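Local coordinates for DUF917 domain-containing protein (Chromobacterium violaceum, PDB 2O3I) that is of unknown function but belongs to the DUF917 family of S-methyl thiohydantoin desulfurase-like proteins, at residues E11-Q15 and M28-R32; G41-P45 and W79-V84; V63-Y67 and V105-S109. The protein carries 2 engineered substitutions. All blocks are in the same frame, centred on the assembly; numbering follows the deposited sequence.

Contact 1 of 3, residues E11-Q15 and M28-R32; sequences EPLLQ and MISAR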
ATOM      1  N   GLU A  11     -13.614 -23.472 -21.972  1.00 27.93           N
ATOM      2  CA  GLU A  11     -12.392 -24.191 -22.328  1.00 28.94           C
ATOM      3  C   GLU A  11     -11.792 -23.667 -23.628  1.00 28.96           C
ATOM      4  O   GLU A  11     -10.595 -23.382 -23.692  1.00 30.03           O
ATOM      5  CB  GLU A  11     -12.662 -25.697 -22.425  1.00 28.64           C
ATOM      6  CG  GLU A  11     -11.523 -26.508 -23.029  1.00 29.75           C
ATOM      7  CD  GLU A  11     -10.218 -26.429 -22.235  1.00 29.72           C
ATOM      8  OE1 GLU A  11      -9.193 -26.930 -22.741  1.00 30.50           O
ATOM      9  OE2 GLU A  11     -10.206 -25.881 -21.115  1.00 29.84           O
ATOM     10  N   PRO A  12     -12.606 -23.541 -24.690  1.00 27.71           N
ATOM     11  CA  PRO A  12     -12.010 -23.029 -25.929  1.00 26.41           C
ATOM     12  C   PRO A  12     -11.636 -21.553 -25.808  1.00 26.61           C
ATOM     13  O   PRO A  12     -10.675 -21.086 -26.425  1.00 27.15           O
ATOM     14  CB  PRO A  12     -13.108 -23.269 -26.969  1.00 24.72           C
ATOM     15  CG  PRO A  12     -14.368 -23.228 -26.168  1.00 24.90           C
ATOM     16  CD  PRO A  12     -13.989 -23.998 -24.917  1.00 24.36           C
ATOM     17  N   LEU A  13     -12.407 -20.829 -25.007  1.00 25.75           N
ATOM     18  CA  LEU A  13     -12.191 -19.406 -24.786  1.00 25.58           C
ATOM     19  C   LEU A  13     -10.839 -19.137 -24.139  1.00 24.54           C
ATOM     20  O   LEU A  13     -10.110 -18.235 -24.542  1.00 24.30           O
ATOM     21  CB  LEU A  13     -13.305 -18.847 -23.889  1.00 23.80           C
ATOM     22  CG  LEU A  13     -13.194 -17.388 -23.438  1.00 25.12           C
ATOM     23  CD1 LEU A  13     -13.082 -16.457 -24.639  1.00 24.18           C
ATOM     24  CD2 LEU A  13     -14.409 -17.042 -22.600  1.00 22.95           C
ATOM     25  N   LEU A  14     -10.510 -19.919 -23.123  1.00 25.33           N
ATOM     26  CA  LEU A  14      -9.249 -19.726 -22.438  1.00 26.30           C
ATOM     27  C   LEU A  14      -8.088 -20.149 -23.327  1.00 25.29           C
ATOM     28  O   LEU A  14      -7.022 -19.544 -23.274  1.00 27.13           O
ATOM     29  CB  LEU A  14      -9.251 -20.488 -21.107  1.00 25.87           C
ATOM     30  CG  LEU A  14      -9.431 -22.002 -21.081  1.00 27.27           C
ATOM     31  CD1 LEU A  14      -8.061 -22.689 -21.148  1.00 23.45           C
ATOM     32  CD2 LEU A  14     -10.157 -22.383 -19.781  1.00 27.95           C
ATOM     33  N   GLN A  15      -8.305 -21.168 -24.157  1.00 23.93           N
ATOM     34  CA  GLN A  15      -7.265 -21.650 -25.065  1.00 24.81           C
ATOM     35  C   GLN A  15      -6.882 -20.561 -26.054  1.00 23.12           C
ATOM     36  O   GLN A  15      -5.700 -20.252 -26.235  1.00 19.25           O
ATOM     37  CB  GLN A  15      -7.745 -22.869 -25.854  1.00 27.43           C
ATOM     38  CG  GLN A  15      -7.941 -24.134 -25.039  1.00 32.95           C
ATOM     39  CD  GLN A  15      -7.143 -25.303 -25.590  1.00 35.12           C
ATOM     40  OE1 GLN A  15      -7.498 -26.463 -25.384  1.00 37.48           O
ATOM     41  NE2 GLN A  15      -6.050 -25.001 -26.283  1.00 35.04           N
HETATM   42  N   MSE A  28      -3.540 -21.353 -18.006  1.00 30.43           N
HETATM   43  CA  MSE A  28      -4.756 -22.058 -18.367  1.00 31.96           C
HETATM   44  C   MSE A  28      -5.114 -22.930 -17.171  1.00 31.20           C
HETATM   45  O   MSE A  28      -6.279 -23.241 -16.929  1.00 31.03           O
HETATM   46  CB  MSE A  28      -4.517 -22.926 -19.602  1.00 35.05           C
HETATM   47  CG  MSE A  28      -4.343 -22.136 -20.884  1.00 38.50           C
HETATM   48 SE   MSE A  28      -3.689 -23.229 -22.340  1.00 47.97          SE
HETATM   49  CE  MSE A  28      -5.318 -24.137 -22.833  1.00 47.68           C
ATOM     50  N   ILE A  29      -4.091 -23.307 -16.415  1.00 30.20           N
ATOM     51  CA  ILE A  29      -4.275 -24.138 -15.237  1.00 29.38           C
ATOM     52  C   ILE A  29      -5.252 -23.491 -14.264  1.00 28.32           C
ATOM     53  O   ILE A  29      -6.238 -24.105 -13.860  1.00 26.21           O
ATOM     54  CB  ILE A  29      -2.933 -24.371 -14.537  1.00 31.26           C
ATOM     55  CG1 ILE A  29      -1.929 -24.941 -15.550  1.00 33.91           C
ATOM     56  CG2 ILE A  29      -3.132 -25.300 -13.341  1.00 32.56           C
ATOM     57  CD1 ILE A  29      -0.502 -25.089 -15.037  1.00 35.39           C
ATOM     58  N   SER A  30      -4.983 -22.242 -13.894  1.00 27.72           N
ATOM     59  CA  SER A  30      -5.857 -21.536 -12.968  1.00 27.53           C
ATOM     60  C   SER A  30      -7.174 -21.172 -13.649  1.00 26.14           C
ATOM     61  O   SER A  30      -8.200 -21.064 -12.996  1.00 25.97           O
ATOM     62  CB  SER A  30      -5.172 -20.273 -12.425  1.00 28.50           C
ATOM     63  OG  SER A  30      -5.090 -19.250 -13.401  1.00 32.15           O
ATOM     64  N   ALA A  31      -7.145 -20.981 -14.965  1.00 27.25           N
ATOM     65  CA  ALA A  31      -8.362 -20.647 -15.696  1.00 27.08           C
ATOM     66  C   ALA A  31      -9.291 -21.860 -15.701  1.00 27.75           C
ATOM     67  O   ALA A  31     -10.503 -21.719 -15.547  1.00 28.67           O
ATOM     68  CB  ALA A  31      -8.034 -20.232 -17.123  1.00 24.66           C
ATOM     69  N   ARG A  32      -8.712 -23.046 -15.873  1.00 27.62           N
ATOM     70  CA  ARG A  32      -9.476 -24.291 -15.892  1.00 29.26           C
ATOM     71  C   ARG A  32     -10.010 -24.620 -14.507  1.00 29.88           C
ATOM     72  O   ARG A  32     -11.115 -25.139 -14.365  1.00 30.39           O
ATOM     73  CB  ARG A  32      -8.612 -25.446 -16.427  1.00 30.32           C
ATOM     74  CG  ARG A  32      -8.523 -25.481 -17.962  1.00 32.07           C
ATOM     75  CD  ARG A  32      -7.461 -26.444 -18.485  1.00 31.36           C
ATOM     76  NE  ARG A  32      -7.424 -26.476 -19.948  1.00 31.98           N
ATOM     77  CZ  ARG A  32      -6.408 -26.952 -20.669  1.00 33.32           C
ATOM     78  NH1 ARG A  32      -5.336 -27.444 -20.065  1.00 33.21           N
ATOM     79  NH2 ARG A  32      -6.454 -26.922 -21.996  1.00 29.69           N
TER
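Helices 10-19 and 28-35 run nearly antiparallel here. The short segments make an angle of 157° and their axes come within 10.2 Å. Met28, a selenomethionine in the crystal, opens the second helix beside Leu14; their CA atoms are 6.5 Å apart. Its side chain reaches across the gap. Met28 CE lies 3.5 Å from Leu14 CD1 and 3.4 Å from Gln15 CG, so one methyl group touches two neighbouring residues of helix 10-19. Ala31, one turn on, points its small side chain at the facing helix, and its CB is 4.0 Å from Leu14 CD2. Met28 and Ala31 also rest on Ala111 of helix 111-124, which covers this side of the pair. Arg32 closes the segment. Its CG packs 3.9 Å from Leu14 CD2, and the extended chain then carries the guanidinium to Glu11. A salt bridge forms there: Arg32 NH2 donates to Glu11 OE1 at 2.8 Å, and Arg32 NE donates to Glu11 OE2 at 3.1 Å. Arg32 NH2 also bonds Gln329, from a distant part of the chain. Leu14 thus sits in the apolar seam, with the ion pair at its partly exposed margin. The arrangement is a helical hairpin, two successive helices packed antiparallel across a connection of eight residues.

Contact 2 of 3, residues G41-P45 and W79-V84; sequences GDYYP and WPNGPV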
ATOM      1  N   GLY A  41     -26.302 -22.921  -9.848  1.00 31.45           N
ATOM      2  CA  GLY A  41     -26.435 -23.497  -8.527  1.00 32.26           C
ATOM      3  C   GLY A  41     -26.524 -22.428  -7.461  1.00 32.82           C
ATOM      4  O   GLY A  41     -27.012 -21.325  -7.709  1.00 34.96           O
ATOM      5  N   ASP A  42     -26.057 -22.752  -6.263  1.00 32.82           N
ATOM      6  CA  ASP A  42     -26.081 -21.801  -5.165  1.00 32.22           C
ATOM      7  C   ASP A  42     -25.188 -20.609  -5.496  1.00 30.52           C
ATOM      8  O   ASP A  42     -25.640 -19.467  -5.485  1.00 31.00           O
ATOM      9  CB  ASP A  42     -25.588 -22.459  -3.876  1.00 32.99           C
ATOM     10  CG  ASP A  42     -25.809 -21.582  -2.660  1.00 35.63           C
ATOM     11  OD1 ASP A  42     -24.930 -21.553  -1.776  1.00 38.49           O
ATOM     12  OD2 ASP A  42     -26.870 -20.927  -2.583  1.00 38.04           O
ATOM     13  N   TYR A  43     -23.922 -20.883  -5.804  1.00 29.59           N
ATOM     14  CA  TYR A  43     -22.967 -19.822  -6.118  1.00 30.13           C
ATOM     15  C   TYR A  43     -23.298 -19.055  -7.410  1.00 29.64           C
ATOM     16  O   TYR A  43     -23.396 -17.831  -7.384  1.00 30.14           O
ATOM     17  CB  TYR A  43     -21.548 -20.399  -6.177  1.00 29.37           C
ATOM     18  CG  TYR A  43     -20.442 -19.356  -6.167  1.00 32.42           C
ATOM     19  CD1 TYR A  43     -20.048 -18.707  -7.344  1.00 30.94           C
ATOM     20  CD2 TYR A  43     -19.780 -19.026  -4.977  1.00 32.20           C
ATOM     21  CE1 TYR A  43     -19.016 -17.761  -7.334  1.00 33.10           C
ATOM     22  CE2 TYR A  43     -18.752 -18.077  -4.958  1.00 33.30           C
ATOM     23  CZ  TYR A  43     -18.375 -17.454  -6.139  1.00 33.64           C
ATOM     24  OH  TYR A  43     -17.350 -16.543  -6.127  1.00 35.50           O
ATOM     25  N   TYR A  44     -23.474 -19.760  -8.527  1.00 28.15           N
ATOM     26  CA  TYR A  44     -23.801 -19.101  -9.794  1.00 27.66           C
ATOM     27  C   TYR A  44     -25.291 -19.212 -10.107  1.00 28.49           C
ATOM     28  O   TYR A  44     -25.779 -20.277 -10.481  1.00 28.21           O
ATOM     29  CB  TYR A  44     -22.996 -19.709 -10.948  1.00 24.08           C
ATOM     30  CG  TYR A  44     -21.502 -19.504 -10.841  1.00 23.62           C
ATOM     31  CD1 TYR A  44     -20.658 -20.559 -10.481  1.00 22.33           C
ATOM     32  CD2 TYR A  44     -20.929 -18.252 -11.095  1.00 21.32           C
ATOM     33  CE1 TYR A  44     -19.276 -20.377 -10.379  1.00 20.95           C
ATOM     34  CE2 TYR A  44     -19.549 -18.058 -10.994  1.00 21.29           C
ATOM     35  CZ  TYR A  44     -18.732 -19.129 -10.633  1.00 20.74           C
ATOM     36  OH  TYR A  44     -17.381 -18.946 -10.497  1.00 21.25           O
ATOM     37  N   PRO A  45     -26.035 -18.104  -9.970  1.00 29.15           N
ATOM     38  CA  PRO A  45     -27.475 -18.148 -10.250  1.00 30.98           C
ATOM     39  C   PRO A  45     -27.803 -18.392 -11.721  1.00 31.41           C
ATOM     40  O   PRO A  45     -28.953 -18.633 -12.075  1.00 31.63           O
ATOM     41  CB  PRO A  45     -27.963 -16.791  -9.746  1.00 28.41           C
ATOM     42  CG  PRO A  45     -26.790 -15.900 -10.044  1.00 30.81           C
ATOM     43  CD  PRO A  45     -25.607 -16.738  -9.613  1.00 28.80           C
ATOM     44  N   TRP A  79     -13.148 -20.714  -6.769  1.00 36.37           N
ATOM     45  CA  TRP A  79     -14.216 -19.756  -7.064  1.00 35.75           C
ATOM     46  C   TRP A  79     -13.607 -18.352  -7.017  1.00 33.07           C
ATOM     47  O   TRP A  79     -12.711 -18.088  -6.223  1.00 33.01           O
ATOM     48  CB  TRP A  79     -15.352 -19.881  -6.042  1.00 37.15           C
ATOM     49  CG  TRP A  79     -15.726 -21.310  -5.749  1.00 41.10           C
ATOM     50  CD1 TRP A  79     -15.063 -22.181  -4.929  1.00 41.96           C
ATOM     51  CD2 TRP A  79     -16.820 -22.041  -6.307  1.00 42.37           C
ATOM     52  NE1 TRP A  79     -15.675 -23.409  -4.943  1.00 43.51           N
ATOM     53  CE2 TRP A  79     -16.757 -23.353  -5.781  1.00 43.51           C
ATOM     54  CE3 TRP A  79     -17.848 -21.718  -7.202  1.00 42.65           C
ATOM     55  CZ2 TRP A  79     -17.682 -24.342  -6.119  1.00 43.01           C
ATOM     56  CZ3 TRP A  79     -18.768 -22.700  -7.540  1.00 44.09           C
ATOM     57  CH2 TRP A  79     -18.677 -23.999  -6.999  1.00 45.86           C
ATOM     58  N   PRO A  80     -14.078 -17.437  -7.875  1.00 30.76           N
ATOM     59  CA  PRO A  80     -13.536 -16.075  -7.891  1.00 29.44           C
ATOM     60  C   PRO A  80     -14.110 -15.140  -6.828  1.00 28.31           C
ATOM     61  O   PRO A  80     -14.655 -14.085  -7.153  1.00 25.24           O
ATOM     62  CB  PRO A  80     -13.868 -15.608  -9.300  1.00 29.96           C
ATOM     63  CG  PRO A  80     -15.210 -16.223  -9.519  1.00 29.07           C
ATOM     64  CD  PRO A  80     -15.042 -17.633  -8.972  1.00 30.16           C
ATOM     65  N   ASN A  81     -13.985 -15.522  -5.562  1.00 27.28           N
ATOM     66  CA  ASN A  81     -14.510 -14.695  -4.481  1.00 28.62           C
ATOM     67  C   ASN A  81     -13.921 -13.288  -4.474  1.00 27.12           C
ATOM     68  O   ASN A  81     -14.649 -12.308  -4.315  1.00 28.88           O
ATOM     69  CB  ASN A  81     -14.271 -15.364  -3.122  1.00 28.95           C
ATOM     70  CG  ASN A  81     -15.200 -16.537  -2.876  1.00 31.24           C
ATOM     71  OD1 ASN A  81     -16.070 -16.834  -3.697  1.00 31.35           O
ATOM     72  ND2 ASN A  81     -15.025 -17.207  -1.740  1.00 31.02           N
ATOM     73  N   GLY A  82     -12.608 -13.188  -4.647  1.00 24.41           N
ATOM     74  CA  GLY A  82     -11.964 -11.883  -4.653  1.00 25.36           C
ATOM     75  C   GLY A  82     -12.529 -10.931  -5.696  1.00 23.52           C
ATOM     76  O   GLY A  82     -12.987  -9.842  -5.349  1.00 22.19           O
ATOM     77  N   PRO A  83     -12.492 -11.303  -6.987  1.00 23.09           N
ATOM     78  CA  PRO A  83     -13.022 -10.442  -8.049  1.00 24.19           C
ATOM     79  C   PRO A  83     -14.504 -10.118  -7.849  1.00 24.15           C
ATOM     80  O   PRO A  83     -14.938  -8.989  -8.069  1.00 24.66           O
ATOM     81  CB  PRO A  83     -12.767 -11.263  -9.314  1.00 24.81           C
ATOM     82  CG  PRO A  83     -11.487 -11.962  -8.990  1.00 23.65           C
ATOM     83  CD  PRO A  83     -11.727 -12.426  -7.560  1.00 22.15           C
ATOM     84  N   VAL A  84     -15.279 -11.114  -7.440  1.00 25.04           N
ATOM     85  CA  VAL A  84     -16.702 -10.903  -7.203  1.00 25.32           C
ATOM     86  C   VAL A  84     -16.879  -9.846  -6.108  1.00 26.37           C
ATOM     87  O   VAL A  84     -17.678  -8.909  -6.238  1.00 25.45           O
ATOM     88  CB  VAL A  84     -17.392 -12.220  -6.768  1.00 23.06           C
ATOM     89  CG1 VAL A  84     -18.788 -11.935  -6.256  1.00 24.05           C
ATOM     90  CG2 VAL A  84     -17.461 -13.185  -7.936  1.00 22.51           C
TER
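This is an aromatic cluster with one hydrogen bond. It joins the loop between helix 28-35 and strand 49-52 to the start of helix 81-96, in a partly buried part of the N-terminal family region. Tyr43, Tyr44 and Trp79 make up the cluster. Trp79 CE3 lies over one face of the Tyr43 ring, 3.7 Å from Tyr43 CG, but the two ring planes are oblique, at 44°. Tyr44 meets the indole rim to rim, with Tyr44 CE1 3.7 Å from Trp79 CZ3. Pro80 is the N-cap residue of the helix and the centre of an inverse gamma turn. Its CD is 3.1 Å from Tyr44 OH. Lys123 of helix 111-124 adds a cation-pi contact to Tyr43, and Glu161 bonds the helix start through Asn81 and Gly82. Val84 CG2 approaches Tyr43 OH at 3.8 Å. That same hydroxyl, Tyr43 OH, donates a hydrogen bond of 2.8 Å to Asn81 OD1.

Contact 3 of 3, residues V63-Y67 and V105-S109; sequences VMVAY and VAPES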
ATOM      1  N   VAL A  63     -16.825  -1.604 -15.296  1.00 24.57           N
ATOM      2  CA  VAL A  63     -15.622  -1.611 -14.468  1.00 23.00           C
ATOM      3  C   VAL A  63     -14.727  -2.760 -14.910  1.00 22.30           C
ATOM      4  O   VAL A  63     -15.212  -3.818 -15.324  1.00 20.98           O
ATOM      5  CB  VAL A  63     -15.932  -1.835 -12.970  1.00 24.71           C
ATOM      6  CG1 VAL A  63     -14.709  -1.479 -12.137  1.00 19.12           C
ATOM      7  CG2 VAL A  63     -17.127  -1.004 -12.547  1.00 30.49           C
HETATM    8  N   MSE A  64     -13.420  -2.547 -14.822  1.00 22.93           N
HETATM    9  CA  MSE A  64     -12.449  -3.569 -15.177  1.00 22.98           C
HETATM   10  C   MSE A  64     -12.348  -4.479 -13.960  1.00 22.91           C
HETATM   11  O   MSE A  64     -12.316  -3.988 -12.827  1.00 23.03           O
HETATM   12  CB  MSE A  64     -11.091  -2.927 -15.468  1.00 21.95           C
HETATM   13  CG  MSE A  64      -9.969  -3.908 -15.799  1.00 25.12           C
HETATM   14 SE   MSE A  64      -9.149  -4.752 -14.243  1.00 34.43          SE
HETATM   15  CE  MSE A  64      -7.538  -3.648 -14.156  1.00 23.65           C
ATOM     16  N   VAL A  65     -12.332  -5.793 -14.175  1.00 20.55           N
ATOM     17  CA  VAL A  65     -12.211  -6.714 -13.049  1.00 21.87           C
ATOM     18  C   VAL A  65     -11.211  -7.808 -13.375  1.00 22.10           C
ATOM     19  O   VAL A  65     -11.095  -8.220 -14.526  1.00 20.69           O
ATOM     20  CB  VAL A  65     -13.580  -7.356 -12.659  1.00 23.53           C
ATOM     21  CG1 VAL A  65     -14.082  -8.302 -13.756  1.00 21.73           C
ATOM     22  CG2 VAL A  65     -13.431  -8.097 -11.351  1.00 21.64           C
ATOM     23  N   ALA A  66     -10.477  -8.270 -12.367  1.00 22.70           N
ATOM     24  CA  ALA A  66      -9.485  -9.316 -12.586  1.00 23.55           C
ATOM     25  C   ALA A  66      -8.871  -9.865 -11.304  1.00 24.47           C
ATOM     26  O   ALA A  66      -9.245  -9.488 -10.190  1.00 24.98           O
ATOM     27  CB  ALA A  66      -8.368  -8.788 -13.488  1.00 21.88           C
ATOM     28  N   TYR A  67      -7.934 -10.782 -11.491  1.00 25.06           N
ATOM     29  CA  TYR A  67      -7.189 -11.370 -10.394  1.00 27.42           C
ATOM     30  C   TYR A  67      -5.802 -10.753 -10.551  1.00 27.64           C
ATOM     31  O   TYR A  67      -5.354 -10.490 -11.664  1.00 25.11           O
ATOM     32  CB  TYR A  67      -7.117 -12.894 -10.541  1.00 28.22           C
ATOM     33  CG  TYR A  67      -8.000 -13.656  -9.580  1.00 28.29           C
ATOM     34  CD1 TYR A  67      -8.856 -14.657 -10.040  1.00 28.36           C
ATOM     35  CD2 TYR A  67      -7.962 -13.400  -8.212  1.00 29.04           C
ATOM     36  CE1 TYR A  67      -9.652 -15.386  -9.167  1.00 27.77           C
ATOM     37  CE2 TYR A  67      -8.757 -14.130  -7.320  1.00 28.96           C
ATOM     38  CZ  TYR A  67      -9.599 -15.122  -7.809  1.00 29.51           C
ATOM     39  OH  TYR A  67     -10.382 -15.855  -6.944  1.00 28.29           O
ATOM     40  N   VAL A 105     -15.341  -5.920 -17.542  1.00 20.44           N
ATOM     41  CA  VAL A 105     -14.498  -6.088 -18.713  1.00 21.38           C
ATOM     42  C   VAL A 105     -13.105  -6.565 -18.296  1.00 22.70           C
ATOM     43  O   VAL A 105     -12.548  -6.096 -17.299  1.00 22.55           O
ATOM     44  CB  VAL A 105     -14.421  -4.752 -19.534  1.00 19.80           C
ATOM     45  CG1 VAL A 105     -13.820  -3.645 -18.681  1.00 18.86           C
ATOM     46  CG2 VAL A 105     -13.618  -4.956 -20.821  1.00 16.55           C
ATOM     47  N   ALA A 106     -12.561  -7.522 -19.047  1.00 21.95           N
ATOM     48  CA  ALA A 106     -11.236  -8.053 -18.748  1.00 24.07           C
ATOM     49  C   ALA A 106     -10.216  -6.951 -18.984  1.00 23.43           C
ATOM     50  O   ALA A 106     -10.399  -6.106 -19.851  1.00 23.80           O
ATOM     51  CB  ALA A 106     -10.921  -9.247 -19.646  1.00 21.76           C
ATOM     52  N   PRO A 107      -9.128  -6.945 -18.213  1.00 22.65           N
ATOM     53  CA  PRO A 107      -8.137  -5.894 -18.430  1.00 21.50           C
ATOM     54  C   PRO A 107      -7.341  -6.102 -19.716  1.00 22.70           C
ATOM     55  O   PRO A 107      -6.970  -5.142 -20.392  1.00 20.98           O
ATOM     56  CB  PRO A 107      -7.258  -5.993 -17.186  1.00 20.41           C
ATOM     57  CG  PRO A 107      -7.299  -7.465 -16.865  1.00 23.08           C
ATOM     58  CD  PRO A 107      -8.763  -7.802 -17.068  1.00 22.26           C
ATOM     59  N   GLU A 108      -7.111  -7.368 -20.053  1.00 23.87           N
ATOM     60  CA  GLU A 108      -6.311  -7.756 -21.213  1.00 24.60           C
ATOM     61  C   GLU A 108      -6.748  -9.120 -21.754  1.00 24.37           C
ATOM     62  O   GLU A 108      -7.661  -9.746 -21.218  1.00 23.14           O
ATOM     63  CB  GLU A 108      -4.844  -7.845 -20.787  1.00 22.35           C
ATOM     64  CG  GLU A 108      -4.680  -8.571 -19.448  1.00 24.79           C
ATOM     65  CD  GLU A 108      -3.237  -8.801 -19.043  1.00 26.27           C
ATOM     66  OE1 GLU A 108      -2.408  -7.888 -19.221  1.00 27.09           O
ATOM     67  OE2 GLU A 108      -2.935  -9.897 -18.525  1.00 26.28           O
ATOM     68  N   SER A 109      -6.089  -9.568 -22.821  1.00 24.92           N
ATOM     69  CA  SER A 109      -6.381 -10.870 -23.419  1.00 24.44           C
ATOM     70  C   SER A 109      -5.492 -11.927 -22.786  1.00 22.83           C
ATOM     71  O   SER A 109      -4.271 -11.800 -22.790  1.00 23.58           O
ATOM     72  CB  SER A 109      -6.126 -10.856 -24.927  1.00 23.81           C
ATOM     73  OG  SER A 109      -7.183 -10.232 -25.624  1.00 23.81           O
TER
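Two backbone hydrogen bonds tie these segments together. Val65 N donates to Val105 O at 3.1 Å with good geometry. Val105 N donates to Val63 O, also at 3.1 Å, but this bond is weak, with an angle of 127°. Val105 thus bonds the residues flanking Met64, the pattern of a parallel beta bridge. The bridge lies in the mixed sheet, where strand 101-105 runs beside strand 61-69, and helix 81-96 links the two strands in a beta-alpha-beta crossover. A CA-H...O contact of 3.3 Å from Met64 CA to Val105 O supplements the pairing. Met64 is a selenomethionine. It shares a face of the sheet with Val105, and Met64 CB is 4.3 Å from Val105 CG1. Strand 203-211 pairs with the other edge of strand 61-69, through backbone bonds to Met64 and Ala66. After Val105 the chain leaves the sheet toward helix 111-124. Ala106 points away from strand 61-69, while Pro107 still packs on it. Pro107 CB is 3.7 Å from Met64 CG, and Pro107 CD lies 3.5 Å from Val65 O. The last touch along the strand is Ala66 CB on Pro107 CD, at 3.7 Å.

In the fold
All three contacts lie in the N-terminal family region, but at different depths. Contact 3 is buried near the centre of the chain and rests on backbone pairing. Contact 1 is also buried, yet it joins helices through side chains alone, with an ion pair at its margin. Contact 2 lies farthest out and relies on aromatic rings. Helix 111-124 is common ground: its residues touch all three, and contact 3 includes the loop leading into it. Contacts 2 and 3 meet directly, where Pro83 CD is 3.4 Å from Tyr67 CE2, and their segments alternate along the chain. Contact 1 stands apart, its centre about 15 Å from that of contact 3 and 17 Å from contact 2's.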